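PDB 5DHD: chitinase from Thermococcus kodakarensis KOD1, which hydrolyses chitin, probably with the help of chitin-binding domains such as this one that hold it on the insoluble substrate. Local coordinates for residues V35-K40 and E83-I88; D41-S46 and F77-S82. All coordinates share one frame; numbering follows the deposited sequence.

Contact 1: V35-K40 and E83-I88; sequences VKVKLK and ESVEAI. With PE3 (3,6,9,12,15,18,21,24,27,30,33,36,39-tridecaoxahentetracontane-1,41-diol), chain E; PE3 (3,6,9,12,15,18,21,24,27,30,33,36,39-tridecaoxahentetracontane-1,41-diol), chain H; PE3 (3,6,9,12,15,18,21,24,27,30,33,36,39-tridecaoxahentetracontane-1,41-diol), chain F.
Strands 34-39 and 85-92 pair through a classic beta bulge, with Glu-86 and Ala-87 both facing Lys-38. Segments 35-39 and 85-88 run antiparallel, their axes 160° apart. Lys-38 N donates to Ala-87 O at 3.0 Å, and Glu-86 N to Lys-38 O at 2.8 Å. Past the bulge, Lys-40 N donates to Ser-84 O.

The Lys-38 and Glu-86 side chains lie side by side and point the same way. The lysine chain bends at chi2 (68°) and chi4 (58°). This brings NZ above the carboxylate plane, in a salt bridge of 3.2 Å to Glu-86 OE1. The same NZ donates to Leu-39 O at 2.9 Å. Glu-86 OE2 lies 3.1 Å from Lys-40 CG. An alanine at Glu-86 would probably leave the Lys-38 ammonium without its carboxylate mate and open a gap beside the Lys-40 chain.

The other face is apolar. Val-35 CG1 meets Ile-88 CG2 at 3.5 Å, and Leu-39 CD2 meets Val-85 CG2 at 3.6 Å. Phe-75 and Phe-77 of strand 72-79 close over this face. Lys-36 NZ donates to ether oxygens of a bound polyethylene glycol. An antiparallel pair with one apolar face is typical of a beta-sandwich sheet, as in carbohydrate-binding modules.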
ATOM      1  N   VAL A  35      -2.865  -0.756   4.672  1.00 13.31           N
ATOM      2  CA  VAL A  35      -1.983  -1.436   3.736  1.00 13.49           C
ATOM      3  C   VAL A  35      -0.598  -1.509   4.370  1.00 13.88           C
ATOM      4  O   VAL A  35       0.007  -0.483   4.679  1.00 15.43           O
ATOM      5  CB  VAL A  35      -1.924  -0.717   2.390  1.00 12.78           C
ATOM      6  CG1 VAL A  35      -0.796  -1.281   1.525  1.00 14.75           C
ATOM      7  CG2 VAL A  35      -3.248  -0.903   1.670  1.00 15.38           C
ATOM      8  N   LYS A  36      -0.113  -2.729   4.578  1.00 13.50           N
ATOM      9  CA  LYS A  36       1.194  -2.953   5.181  1.00 12.57           C
ATOM     10  C   LYS A  36       2.188  -3.367   4.117  1.00 12.55           C
ATOM     11  O   LYS A  36       1.966  -4.338   3.388  1.00 15.01           O
ATOM     12  CB  LYS A  36       1.124  -4.030   6.265  1.00 17.51           C
ATOM     13  CG  LYS A  36       0.247  -3.668   7.443  1.00 21.36           C
ATOM     14  CD  LYS A  36       0.522  -4.651   8.562  1.00 25.76           C
ATOM     15  CE  LYS A  36      -0.061  -4.162   9.847  1.00 41.95           C
ATOM     16  NZ  LYS A  36       0.144  -5.127  10.955  1.00 35.53           N
ATOM     17  N   VAL A  37       3.297  -2.642   4.056  1.00 13.03           N
ATOM     18  CA  VAL A  37       4.330  -2.885   3.061  1.00 12.57           C
ATOM     19  C   VAL A  37       5.649  -3.306   3.694  1.00 16.16           C
ATOM     20  O   VAL A  37       6.122  -2.678   4.642  1.00 15.08           O
ATOM     21  CB  VAL A  37       4.559  -1.605   2.238  1.00 12.16           C
ATOM     22  CG1 VAL A  37       5.644  -1.833   1.194  1.00 13.60           C
ATOM     23  CG2 VAL A  37       3.242  -1.150   1.600  1.00 13.72           C
ATOM     24  N   LYS A  38       6.233  -4.375   3.161  1.00 14.98           N
ATOM     25  CA  LYS A  38       7.518  -4.877   3.635  1.00 15.44           C
ATOM     26  C   LYS A  38       8.572  -4.520   2.595  1.00 16.06           C
ATOM     27  O   LYS A  38       8.445  -4.883   1.425  1.00 15.91           O
ATOM     28  CB  LYS A  38       7.480  -6.399   3.805  1.00 19.49           C
ATOM     29  CG  LYS A  38       8.830  -7.028   4.218  1.00 20.27           C
ATOM     30  CD  LYS A  38       9.228  -6.632   5.633  1.00 23.79           C
ATOM     31  CE  LYS A  38      10.512  -7.343   6.076  1.00 35.55           C
ATOM     32  NZ  LYS A  38      11.677  -7.057   5.174  1.00 47.89           N
ATOM     33  N   LEU A  39       9.606  -3.805   3.020  1.00 16.02           N
ATOM     34  CA  LEU A  39      10.681  -3.402   2.121  1.00 15.55           C
ATOM     35  C   LEU A  39      11.946  -4.203   2.392  1.00 19.51           C
ATOM     36  O   LEU A  39      12.147  -4.699   3.500  1.00 21.86           O
ATOM     37  CB  LEU A  39      11.039  -1.928   2.344  1.00 17.26           C
ATOM     38  CG  LEU A  39       9.944  -0.873   2.199  1.00 18.20           C
ATOM     39  CD1 LEU A  39      10.530   0.508   2.468  1.00 18.40           C
ATOM     40  CD2 LEU A  39       9.354  -0.949   0.801  1.00 18.72           C
ATOM     41  N   LYS A  40      12.800  -4.325   1.381  1.00 20.19           N
ATOM     42  CA  LYS A  40      14.068  -5.020   1.561  1.00 21.40           C
ATOM     43  C   LYS A  40      14.901  -4.163   2.509  1.00 22.50           C
ATOM     44  O   LYS A  40      14.749  -2.943   2.540  1.00 21.83           O
ATOM     45  CB  LYS A  40      14.783  -5.134   0.217  1.00 27.13           C
ATOM     46  CG  LYS A  40      14.339  -6.302  -0.636  1.00 44.05           C
ATOM     47  CD  LYS A  40      15.251  -6.461  -1.850  1.00 55.15           C
ATOM     48  CE  LYS A  40      14.561  -6.014  -3.125  1.00 63.35           C
ATOM     49  NZ  LYS A  40      15.489  -6.015  -4.292  1.00 69.99           N
ATOM     50  N   GLU A  83      12.879  -2.086  -7.230  1.00 16.31           N
ATOM     51  CA  GLU A  83      11.885  -3.053  -6.771  1.00 16.80           C
ATOM     52  C   GLU A  83      12.195  -3.581  -5.375  1.00 16.49           C
ATOM     53  O   GLU A  83      12.369  -4.783  -5.170  1.00 18.84           O
ATOM     54  CB  GLU A  83      11.821  -4.211  -7.773  1.00 21.51           C
ATOM     55  CG  GLU A  83      11.357  -3.745  -9.149  1.00 21.83           C
ATOM     56  CD  GLU A  83      11.287  -4.862 -10.168  1.00 29.64           C
ATOM     57  OE1 GLU A  83      10.543  -5.840  -9.939  1.00 24.57           O
ATOM     58  OE2 GLU A  83      11.982  -4.757 -11.199  1.00 31.20           O
ATOM     59  N   SER A  84      12.236  -2.672  -4.408  1.00 15.48           N
ATOM     60  CA  SER A  84      12.546  -3.043  -3.035  1.00 16.43           C
ATOM     61  C   SER A  84      11.364  -3.572  -2.222  1.00 15.53           C
ATOM     62  O   SER A  84      11.557  -4.094  -1.121  1.00 17.33           O
ATOM     63  CB  SER A  84      13.173  -1.873  -2.297  1.00 20.21           C
ATOM     64  OG  SER A  84      12.191  -0.897  -2.024  1.00 23.36           O
ATOM     65  N   VAL A  85      10.144  -3.438  -2.740  1.00 14.30           N
ATOM     66  CA  VAL A  85       8.983  -3.949  -2.012  1.00 15.91           C
ATOM     67  C   VAL A  85       8.909  -5.466  -2.151  1.00 16.17           C
ATOM     68  O   VAL A  85       8.842  -5.998  -3.263  1.00 16.32           O
ATOM     69  CB  VAL A  85       7.653  -3.343  -2.523  1.00 12.95           C
ATOM     70  CG1 VAL A  85       6.462  -4.086  -1.899  1.00 14.97           C
ATOM     71  CG2 VAL A  85       7.578  -1.868  -2.155  1.00 15.18           C
ATOM     72  N   GLU A  86       8.918  -6.159  -1.017  1.00 16.91           N
ATOM     73  CA  GLU A  86       8.856  -7.615  -1.022  1.00 17.26           C
ATOM     74  C   GLU A  86       7.425  -8.125  -0.945  1.00 17.10           C
ATOM     75  O   GLU A  86       7.116  -9.187  -1.485  1.00 18.40           O
ATOM     76  CB  GLU A  86       9.636  -8.178   0.159  1.00 21.66           C
ATOM     77  CG  GLU A  86      11.080  -7.710   0.193  1.00 28.41           C
ATOM     78  CD  GLU A  86      11.876  -8.340   1.312  1.00 37.07           C
ATOM     79  OE1 GLU A  86      11.288  -8.650   2.371  1.00 33.69           O
ATOM     80  OE2 GLU A  86      13.098  -8.515   1.130  1.00 39.21           O
ATOM     81  N   ALA A  87       6.558  -7.379  -0.263  1.00 16.06           N
ATOM     82  CA  ALA A  87       5.160  -7.780  -0.127  1.00 15.09           C
ATOM     83  C   ALA A  87       4.272  -6.614   0.288  1.00 13.49           C
ATOM     84  O   ALA A  87       4.725  -5.677   0.942  1.00 14.23           O
ATOM     85  CB  ALA A  87       5.040  -8.894   0.933  1.00 20.06           C
ATOM     86  N   ILE A  88       3.004  -6.683  -0.112  1.00 13.36           N
ATOM     87  CA  ILE A  88       2.021  -5.662   0.233  1.00 14.07           C
ATOM     88  C   ILE A  88       0.781  -6.406   0.718  1.00 14.06           C
ATOM     89  O   ILE A  88       0.283  -7.305   0.034  1.00 15.81           O
ATOM     90  CB  ILE A  88       1.652  -4.763  -0.977  1.00 13.75           C
ATOM     91  CG1 ILE A  88       2.911  -4.038  -1.500  1.00 14.54           C
ATOM     92  CG2 ILE A  88       0.536  -3.772  -0.569  1.00 13.44           C
ATOM     93  CD1 ILE A  88       2.667  -3.174  -2.751  1.00 16.44           C
TER
HETATM   94  C18 PE3 E 804       0.856  -8.409   9.966  0.50 26.51           C
HETATM   95  C17 PE3 E 804      -0.496  -8.701  10.602  0.50 30.59           C
HETATM   96  O16 PE3 E 804      -1.312  -7.571  10.342  0.50 32.17           O
HETATM   97  C15 PE3 E 804      -2.615  -7.702  10.874  0.50 35.69           C
HETATM   98  C14 PE3 E 804      -3.351  -6.420  10.536  0.50 39.97           C
HETATM   99  O13 PE3 E 804      -2.784  -5.416  11.361  0.50 35.27           O
HETATM  100  C12 PE3 E 804      -3.414  -4.189  11.045  0.50 38.34           C
HETATM  101  C11 PE3 E 804      -2.825  -3.106  11.942  0.50 39.32           C
HETATM  102  O10 PE3 E 804      -1.410  -3.066  11.880  0.50 46.47           O
HETATM  103  C9  PE3 E 804      -1.041  -1.996  12.748  0.50 44.67           C
HETATM  104  C8  PE3 E 804       0.463  -1.777  12.833  0.50 43.38           C
HETATM  105  O7  PE3 E 804       1.154  -3.017  12.788  0.50 36.56           O
HETATM  106  C6  PE3 E 804       2.535  -2.684  12.840  0.50 43.09           C
HETATM  107  C5  PE3 E 804       3.432  -3.924  12.824  0.50 37.41           C
HETATM  108  O4  PE3 E 804       2.930  -4.888  11.910  0.50 41.88           O
HETATM  109  O13 PE3 H 807       6.318 -12.994  -5.663  1.00 59.47           O
HETATM  110  C12 PE3 H 807       5.543 -11.755  -5.532  1.00 70.00           C
HETATM  111  C11 PE3 H 807       6.252 -10.739  -4.690  1.00 70.00           C
HETATM  112  O10 PE3 H 807       7.217  -9.968  -5.467  1.00 70.00           O
HETATM  113  C9  PE3 H 807       7.971  -9.076  -4.578  1.00 60.73           C
HETATM  114  C8  PE3 H 807       9.077  -8.267  -5.325  1.00 47.28           C
HETATM  115  O7  PE3 H 807       9.998  -9.192  -6.058  1.00 47.96           O
HETATM  116  C6  PE3 H 807      11.024  -8.405  -6.747  1.00 41.01           C
HETATM  117  C30 PE3 F 805       0.983 -13.439  -1.936  1.00 34.15           C
HETATM  118  C29 PE3 F 805       1.526 -12.481  -0.876  1.00 29.36           C
HETATM  119  O28 PE3 F 805       2.704 -13.036  -0.315  1.00 50.47           O
HETATM  120  C27 PE3 F 805       3.187 -12.119   0.671  1.00 45.88           C
HETATM  121  C26 PE3 F 805       4.455 -12.682   1.321  1.00 45.74           C
HETATM  122  O25 PE3 F 805       5.571 -12.535   0.436  1.00 40.88           O

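Contact 2: D41-S46 and F77-S82; sequences DGSSVS and FIATGS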
ATOM      1  N   ASP A  41      15.786  -4.791   3.278  1.00 25.59           N
ATOM      2  CA  ASP A  41      16.616  -4.042   4.213  1.00 28.95           C
ATOM      3  C   ASP A  41      17.417  -2.972   3.487  1.00 24.24           C
ATOM      4  O   ASP A  41      17.955  -3.212   2.405  1.00 27.55           O
ATOM      5  CB  ASP A  41      17.571  -4.983   4.958  1.00 33.15           C
ATOM      6  CG  ASP A  41      16.837  -6.026   5.769  1.00 45.64           C
ATOM      7  OD1 ASP A  41      15.893  -5.653   6.501  1.00 47.28           O
ATOM      8  OD2 ASP A  41      17.208  -7.217   5.680  1.00 54.54           O
ATOM      9  N   GLY A  42      17.483  -1.785   4.081  1.00 23.55           N
ATOM     10  CA  GLY A  42      18.225  -0.700   3.471  1.00 23.38           C
ATOM     11  C   GLY A  42      17.372   0.232   2.631  1.00 24.80           C
ATOM     12  O   GLY A  42      17.825   1.306   2.240  1.00 28.86           O
ATOM     13  N   SER A  43      16.143  -0.175   2.338  1.00 19.88           N
ATOM     14  CA  SER A  43      15.249   0.655   1.543  1.00 18.93           C
ATOM     15  C   SER A  43      14.285   1.416   2.445  1.00 17.95           C
ATOM     16  O   SER A  43      14.009   1.004   3.569  1.00 21.29           O
ATOM     17  CB  SER A  43      14.443  -0.195   0.536  1.00 17.91           C
ATOM     18  OG  SER A  43      13.524   0.592  -0.231  1.00 19.21           O
ATOM     19  N   SER A  44      13.784   2.538   1.945  1.00 16.73           N
ATOM     20  CA  SER A  44      12.832   3.336   2.695  1.00 15.85           C
ATOM     21  C   SER A  44      11.912   4.052   1.720  1.00 15.64           C
ATOM     22  O   SER A  44      12.230   4.195   0.539  1.00 16.67           O
ATOM     23  CB  SER A  44      13.525   4.382   3.591  1.00 21.71           C
ATOM     24  OG  SER A  44      14.259   5.320   2.839  1.00 28.18           O
ATOM     25  N   VAL A  45      10.757   4.479   2.213  1.00 15.48           N
ATOM     26  CA  VAL A  45       9.813   5.204   1.381  1.00 15.12           C
ATOM     27  C   VAL A  45      10.266   6.654   1.355  1.00 16.57           C
ATOM     28  O   VAL A  45      10.414   7.286   2.407  1.00 23.09           O
ATOM     29  CB  VAL A  45       8.379   5.086   1.947  1.00 19.41           C
ATOM     30  CG1 VAL A  45       7.446   6.071   1.256  1.00 18.18           C
ATOM     31  CG2 VAL A  45       7.887   3.680   1.742  1.00 20.56           C
ATOM     32  N   SER A  46      10.505   7.178   0.159  1.00 14.76           N
ATOM     33  CA  SER A  46      10.956   8.556   0.013  1.00 17.60           C
ATOM     34  C   SER A  46       9.835   9.519  -0.362  1.00 17.97           C
ATOM     35  O   SER A  46       9.967  10.732  -0.184  1.00 19.68           O
ATOM     36  CB  SER A  46      12.093   8.638  -1.005  1.00 21.43           C
ATOM     37  OG  SER A  46      11.719   8.059  -2.231  1.00 21.66           O
ATOM     38  N   PHE A  77       3.361   5.457  -3.618  1.00 11.09           N
ATOM     39  CA  PHE A  77       4.568   5.789  -2.891  1.00 10.62           C
ATOM     40  C   PHE A  77       5.780   5.412  -3.720  1.00 10.71           C
ATOM     41  O   PHE A  77       5.680   4.656  -4.692  1.00 11.71           O
ATOM     42  CB  PHE A  77       4.647   5.069  -1.526  1.00 11.76           C
ATOM     43  CG  PHE A  77       4.611   3.567  -1.611  1.00 11.89           C
ATOM     44  CD1 PHE A  77       3.404   2.881  -1.631  1.00 12.36           C
ATOM     45  CD2 PHE A  77       5.800   2.844  -1.633  1.00 13.15           C
ATOM     46  CE1 PHE A  77       3.382   1.472  -1.675  1.00 12.75           C
ATOM     47  CE2 PHE A  77       5.790   1.437  -1.668  1.00 12.51           C
ATOM     48  CZ  PHE A  77       4.586   0.757  -1.692  1.00 11.57           C
ATOM     49  N   ILE A  78       6.922   5.968  -3.346  1.00 12.03           N
ATOM     50  CA  ILE A  78       8.171   5.664  -4.020  1.00 13.45           C
ATOM     51  C   ILE A  78       9.116   5.140  -2.955  1.00 13.14           C
ATOM     52  O   ILE A  78       9.245   5.738  -1.884  1.00 13.50           O
ATOM     53  CB  ILE A  78       8.802   6.906  -4.689  1.00 14.99           C
ATOM     54  CG1 ILE A  78       7.897   7.389  -5.830  1.00 17.33           C
ATOM     55  CG2 ILE A  78      10.224   6.551  -5.208  1.00 16.72           C
ATOM     56  CD1 ILE A  78       8.261   8.772  -6.384  1.00 16.91           C
ATOM     57  N   ALA A  79       9.745   4.003  -3.234  1.00 12.42           N
ATOM     58  CA  ALA A  79      10.699   3.404  -2.310  1.00 13.06           C
ATOM     59  C   ALA A  79      12.074   3.488  -2.963  1.00 14.24           C
ATOM     60  O   ALA A  79      12.195   3.419  -4.187  1.00 14.85           O
ATOM     61  CB  ALA A  79      10.339   1.947  -2.001  1.00 14.47           C
ATOM     62  N   THR A  80      13.113   3.643  -2.153  1.00 15.37           N
ATOM     63  CA  THR A  80      14.459   3.746  -2.694  1.00 15.80           C
ATOM     64  C   THR A  80      14.941   2.401  -3.212  1.00 15.59           C
ATOM     65  O   THR A  80      14.626   1.353  -2.648  1.00 17.31           O
ATOM     66  CB  THR A  80      15.437   4.258  -1.629  1.00 17.44           C
ATOM     67  OG1 THR A  80      15.481   3.345  -0.530  1.00 18.30           O
ATOM     68  CG2 THR A  80      14.990   5.643  -1.147  1.00 19.42           C
ATOM     69  N   GLY A  81      15.705   2.443  -4.297  1.00 16.31           N
ATOM     70  CA  GLY A  81      16.222   1.218  -4.874  1.00 18.38           C
ATOM     71  C   GLY A  81      15.312   0.621  -5.930  1.00 17.84           C
ATOM     72  O   GLY A  81      14.199   1.101  -6.167  1.00 19.03           O
ATOM     73  N   SER A  82      15.798  -0.443  -6.557  1.00 16.39           N
ATOM     74  CA  SER A  82      15.076  -1.138  -7.612  1.00 16.95           C
ATOM     75  C   SER A  82      14.189  -2.254  -7.063  1.00 17.62           C
ATOM     76  O   SER A  82      14.681  -3.234  -6.500  1.00 17.85           O
ATOM     77  CB  SER A  82      16.098  -1.706  -8.595  1.00 21.26           C
ATOM     78  OG  SER A  82      15.455  -2.444  -9.609  1.00 25.32           O
TER
HETATM   79  O   HOH W   1      16.998   4.052   1.772  1.00 33.39           O
HETATM   80  O   HOH W   2      17.954   1.001  -1.058  1.00 48.58           O
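Ser-43 and Thr-80 meet where the chain enters strand 45-49 and near the end of strand 72-79, and hydroxyls carry much of this contact. Ser-43 OG, anti to its backbone N (chi1 178°), donates to Thr-80 O at 2.8 Å. It lies in the carbonyl plane, on a lone pair. The strongest polar partner of Ser-43 OG, Ser-84 OG, lies beyond these segments. Thr-80 OG1 accepts from Ser-44 N at 3.1 Å. Its chi1 of 61° sets OG1 between the backbone N and the carbonyl carbon, within range of that N-H. Thr-80 holds the facing chain through its hydroxyl, its carbonyl and its backbone N-H.

A water joins the same group. It donates to Gly-42 O and is hydrogen-bonded to Ser-44 OG and, at 2.8 Å, to Thr-80 OG1.

The backbone pairing is antiparallel. Thr-80 N donates to Ser-44 O at 2.9 Å, and Ser-46 N donates to Ile-78 O at 2.8 Å. Between these bonds, Val-45 and Ala-79 form a non-hydrogen-bonded pair.

Apolar packing is lighter. Val-45 CG2 approaches Phe-77 CD2 obliquely, at 4.1 Å, the two side chains crossing at about a right angle. The Phe-77 ring stacks with Phe-62 of the other sheet.

Strand 45-49 is outermost in its sheet within this chain, so this is the antiparallel pairing of an edge strand in a beta sandwich.

The centres of contacts 1 and 2 lie 9 Å apart, on the same side of the chain's centre. Contact 1 belongs to the five-stranded sheet and contact 2 to the four-stranded one. Along the chain the order is 35-40, 41-46, 77-82, 83-88, so contact 2 is nested inside the loop closed by contact 1. Segment 35-40 runs into 41-46, and 77-82 into 83-88, each passing from one sheet to the other at this end. Ser-84 OG and Ser-43 OG, 2.7 Å apart, probably share a hydrogen bond between the two contacts, and Leu-39 CD1 packs on Ser-44 CA. The two crossings therefore tie the sheets of the chitin-binding domain together at one end of the sandwich.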